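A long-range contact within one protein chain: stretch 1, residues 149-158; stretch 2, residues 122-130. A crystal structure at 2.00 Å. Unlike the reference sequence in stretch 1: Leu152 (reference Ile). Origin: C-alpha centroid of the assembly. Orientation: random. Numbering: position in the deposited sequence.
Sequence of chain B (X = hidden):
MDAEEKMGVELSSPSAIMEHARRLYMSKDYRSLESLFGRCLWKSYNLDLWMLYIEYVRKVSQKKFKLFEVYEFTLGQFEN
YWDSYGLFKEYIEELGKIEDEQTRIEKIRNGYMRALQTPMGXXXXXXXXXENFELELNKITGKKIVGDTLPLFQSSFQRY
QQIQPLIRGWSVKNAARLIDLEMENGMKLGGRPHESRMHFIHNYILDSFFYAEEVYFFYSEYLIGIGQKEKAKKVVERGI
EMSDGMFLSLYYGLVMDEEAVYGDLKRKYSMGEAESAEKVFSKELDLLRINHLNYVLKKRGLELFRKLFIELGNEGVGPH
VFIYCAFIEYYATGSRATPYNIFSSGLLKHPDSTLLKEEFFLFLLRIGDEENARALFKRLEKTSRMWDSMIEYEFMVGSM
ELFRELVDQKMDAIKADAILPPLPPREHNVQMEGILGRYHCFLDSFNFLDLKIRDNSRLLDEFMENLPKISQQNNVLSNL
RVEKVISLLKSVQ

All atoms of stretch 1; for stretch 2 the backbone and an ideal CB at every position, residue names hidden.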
# COMPACT_ATOMS: atom_id res chain seq x y z
N THR B 149 1.68 -56.04 22.90
CA THR B 149 2.19 -55.55 21.61
C THR B 149 1.17 -54.72 20.79
O THR B 149 1.56 -53.91 19.93
CB THR B 149 2.85 -56.69 20.75
OG1 THR B 149 3.24 -56.17 19.46
CG2 THR B 149 1.89 -57.89 20.57
N LEU B 150 -0.13 -54.93 21.07
CA LEU B 150 -1.21 -54.21 20.40
C LEU B 150 -1.10 -52.67 20.51
O LEU B 150 -1.26 -51.99 19.51
CB LEU B 150 -2.61 -54.73 20.80
CG LEU B 150 -3.79 -54.01 20.12
CD1 LEU B 150 -3.63 -53.97 18.61
CD2 LEU B 150 -5.11 -54.67 20.48
N PRO B 151 -0.82 -52.12 21.72
CA PRO B 151 -0.47 -50.70 21.83
C PRO B 151 0.46 -50.17 20.74
O PRO B 151 0.17 -49.13 20.15
CB PRO B 151 0.21 -50.62 23.20
CG PRO B 151 -0.60 -51.60 24.02
CD PRO B 151 -0.87 -52.76 23.06
N LEU B 152 1.56 -50.89 20.48
CA LEU B 152 2.61 -50.39 19.60
C LEU B 152 2.16 -50.24 18.16
O LEU B 152 2.39 -49.19 17.53
CB LEU B 152 3.88 -51.25 19.73
CG LEU B 152 4.51 -51.24 21.13
CD1 LEU B 152 5.49 -52.43 21.34
CD2 LEU B 152 5.17 -49.89 21.46
N PHE B 153 1.49 -51.28 17.65
CA PHE B 153 0.87 -51.26 16.33
C PHE B 153 -0.18 -50.13 16.21
O PHE B 153 -0.14 -49.35 15.27
CB PHE B 153 0.26 -52.63 16.01
CG PHE B 153 -0.93 -52.58 15.06
CD1 PHE B 153 -0.75 -52.58 13.68
CD2 PHE B 153 -2.25 -52.56 15.56
CE1 PHE B 153 -1.85 -52.55 12.80
CE2 PHE B 153 -3.34 -52.53 14.71
CZ PHE B 153 -3.14 -52.53 13.32
N GLN B 154 -1.11 -50.07 17.16
CA GLN B 154 -2.18 -49.06 17.16
C GLN B 154 -1.58 -47.69 16.97
O GLN B 154 -2.06 -46.93 16.13
CB GLN B 154 -2.95 -49.06 18.49
CG GLN B 154 -3.98 -50.15 18.64
CD GLN B 154 -4.57 -50.20 20.05
OE1 GLN B 154 -4.00 -49.66 21.01
NE2 GLN B 154 -5.71 -50.86 20.18
N SER B 155 -0.55 -47.39 17.76
CA SER B 155 0.24 -46.14 17.69
C SER B 155 0.85 -45.88 16.30
O SER B 155 0.71 -44.78 15.76
CB SER B 155 1.34 -46.17 18.77
OG SER B 155 2.23 -45.07 18.68
N SER B 156 1.51 -46.89 15.73
CA SER B 156 2.09 -46.75 14.39
C SER B 156 1.02 -46.68 13.27
O SER B 156 1.27 -46.15 12.19
CB SER B 156 3.09 -47.88 14.14
OG SER B 156 4.23 -47.72 14.96
N PHE B 157 -0.20 -47.16 13.55
CA PHE B 157 -1.32 -47.03 12.59
C PHE B 157 -2.00 -45.64 12.67
O PHE B 157 -2.39 -45.07 11.63
CB PHE B 157 -2.33 -48.16 12.78
CG PHE B 157 -3.49 -48.14 11.80
CD1 PHE B 157 -3.37 -48.78 10.56
CD2 PHE B 157 -4.69 -47.53 12.12
CE1 PHE B 157 -4.44 -48.79 9.66
CE2 PHE B 157 -5.78 -47.54 11.24
CZ PHE B 157 -5.65 -48.16 10.01
N GLN B 158 -2.16 -45.12 13.90
CA GLN B 158 -2.57 -43.74 14.15
C GLN B 158 -1.59 -42.78 13.47
O GLN B 158 -1.98 -41.78 12.88
CB GLN B 158 -2.56 -43.40 15.64
CG GLN B 158 -3.45 -44.25 16.53
CD GLN B 158 -3.68 -43.64 17.91
OE1 GLN B 158 -2.72 -43.24 18.59
NE2 GLN B 158 -4.95 -43.56 18.33
N UNK B 122 -0.35 -50.50 4.74
CA UNK B 122 -0.63 -51.93 4.89
C UNK B 122 -0.07 -52.55 6.19
O UNK B 122 0.15 -53.77 6.23
CB UNK B 122 -0.05 -52.68 3.69
N UNK B 123 0.13 -51.74 7.23
CA UNK B 123 0.62 -52.25 8.50
C UNK B 123 -0.38 -53.24 9.11
O UNK B 123 0.01 -54.18 9.83
CB UNK B 123 0.89 -51.10 9.47
N UNK B 124 -1.67 -53.02 8.82
CA UNK B 124 -2.76 -53.83 9.37
C UNK B 124 -2.75 -55.25 8.78
O UNK B 124 -3.30 -56.20 9.38
CB UNK B 124 -4.11 -53.16 9.10
N UNK B 125 -2.11 -55.37 7.62
CA UNK B 125 -1.95 -56.62 6.87
C UNK B 125 -0.61 -57.27 7.26
O UNK B 125 -0.18 -58.26 6.65
CB UNK B 125 -2.01 -56.36 5.36
N UNK B 126 0.03 -56.70 8.28
CA UNK B 126 1.24 -57.23 8.89
C UNK B 126 0.94 -57.60 10.35
O UNK B 126 1.50 -58.58 10.88
CB UNK B 126 2.38 -56.22 8.80
N UNK B 127 0.07 -56.82 10.99
CA UNK B 127 -0.49 -57.17 12.28
C UNK B 127 -1.31 -58.45 12.15
O UNK B 127 -1.01 -59.45 12.80
CB UNK B 127 -1.35 -56.03 12.83
N UNK B 128 -2.33 -58.44 11.28
CA UNK B 128 -3.15 -59.62 11.02
C UNK B 128 -2.29 -60.87 10.83
O UNK B 128 -2.67 -61.97 11.29
CB UNK B 128 -4.02 -59.39 9.78
N UNK B 129 -1.13 -60.71 10.20
CA UNK B 129 -0.22 -61.83 9.97
C UNK B 129 0.75 -62.15 11.14
O UNK B 129 1.16 -63.31 11.28
CB UNK B 129 0.60 -61.54 8.71
N UNK B 130 1.09 -61.16 11.97
CA UNK B 130 2.01 -61.32 13.11
C UNK B 130 1.46 -62.19 14.26
O UNK B 130 0.29 -62.61 14.26
CB UNK B 130 2.36 -59.94 13.66

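At position 122 the CA-to-CB bond points away from stretch 1, and nothing of that stretch lies within 5.5 Å of the ideal CB. The positive phi of 78° would favour glycine or asparagine, though the contact itself imposes nothing. The residue is Ser122.

Position 123 points toward stretch 1, its ideal CB 4.6 Å from Phe153 CE1 and 5.0 Å from Phe157 CD1. The surroundings are carbon-rich, and the gap leaves room for a medium-sized apolar chain: leucine, isoleucine or methionine. Leu123 takes the place. With chi1 t and chi2 p, it sets CG 3.9 Å from Phe153 CD1 and brings CD2 to 3.6 Å from Ser156 CB, so that one side chain touches two successive turns of the facing helix.

Position 124 points sideways, its ideal CB 4.4 Å both from Phe153 CZ and from Phe157 CE1. With an aromatic carbon of each ring this close, the space suits a small residue: alanine, serine, perhaps threonine or cysteine. Ser124, in rotamer m, carries OG to 3.2 Å from Phe157 CE1 and 3.6 Å from Phe153 CZ, the latter at the ring edge.

Positions 125 and 126 have nothing of stretch 1 near their ideal CB atoms, so the contact leaves their choice free. The CA-to-CB bond points away at 125 and sideways at 126; the residues are Glu125 and Leu126.

Position 127 points toward stretch 1, and its ideal CB lies only 3.5 Å from Phe153 CE1. Beyond it stretch 1 runs past Phe153 to Leu150 and Thr149, a long, mostly apolar strip that would suit a large flat side chain; phenylalanine, tyrosine, leucine or methionine would cover part of it. The residue is Trp127. Its CB sits over the Phe153 ring, 3.8 Å from the ring centroid, in a CH-pi contact, and with chi1 t its five-membered ring stacks face to face on Phe153, the planes 13° apart. The six-membered ring extends the reach: CZ2 comes 3.4 Å from Leu150 CD1, and CZ3 lies 3.7 Å from Thr149 OG1, which is buried without a polar partner.

Positions 128 and 129 do not meet stretch 1, which leaves their choice free; they are Lys128 and Asp129.

Position 130 points toward stretch 1, but no atom there is within 5.5 Å of its ideal CB. A long side chain is needed to cross the gap, whether aromatic, methionine or arginine. Phe130 does so, CE2 reaching 3.6 Å from Thr149 CG2, which meets the ring at its edge.

Stretch 2 122-130: SLSELWKDF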
# COMPACT_ATOMS: atom_id res chain seq x y z
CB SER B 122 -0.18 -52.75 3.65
OG SER B 122 -0.64 -52.23 2.42
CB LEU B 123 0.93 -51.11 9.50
CG LEU B 123 1.66 -51.53 10.80
CD1 LEU B 123 2.94 -52.33 10.51
CD2 LEU B 123 1.96 -50.38 11.76
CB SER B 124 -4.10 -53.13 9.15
OG SER B 124 -4.21 -51.95 9.93
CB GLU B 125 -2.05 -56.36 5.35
CG GLU B 125 -3.37 -55.70 4.85
CD GLU B 125 -3.52 -54.18 5.16
OE1 GLU B 125 -2.99 -53.69 6.20
OE2 GLU B 125 -4.19 -53.45 4.39
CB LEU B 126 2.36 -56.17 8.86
CG LEU B 126 3.78 -56.47 8.38
CD1 LEU B 126 3.81 -57.13 7.01
CD2 LEU B 126 4.56 -55.17 8.35
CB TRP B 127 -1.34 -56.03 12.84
CG TRP B 127 -1.98 -56.34 14.15
CD1 TRP B 127 -3.30 -56.58 14.39
CD2 TRP B 127 -1.33 -56.43 15.44
NE1 TRP B 127 -3.52 -56.80 15.72
CE2 TRP B 127 -2.33 -56.72 16.39
CE3 TRP B 127 -0.00 -56.29 15.87
CZ2 TRP B 127 -2.04 -56.88 17.75
CZ3 TRP B 127 0.28 -56.44 17.22
CH2 TRP B 127 -0.74 -56.74 18.14
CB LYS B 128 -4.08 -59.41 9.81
CG LYS B 128 -5.22 -58.40 10.01
CD LYS B 128 -6.42 -58.99 10.78
CE LYS B 128 -7.73 -58.37 10.31
NZ LYS B 128 -8.02 -58.62 8.84
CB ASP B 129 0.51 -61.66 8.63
CG ASP B 129 -0.45 -61.43 7.47
OD1 ASP B 129 -0.14 -61.88 6.34
OD2 ASP B 129 -1.52 -60.79 7.66
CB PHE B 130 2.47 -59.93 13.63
CG PHE B 130 3.00 -59.92 15.05
CD1 PHE B 130 4.30 -60.33 15.34
CD2 PHE B 130 2.20 -59.45 16.10
CE1 PHE B 130 4.78 -60.31 16.66
CE2 PHE B 130 2.68 -59.43 17.42
CZ PHE B 130 3.97 -59.85 17.70
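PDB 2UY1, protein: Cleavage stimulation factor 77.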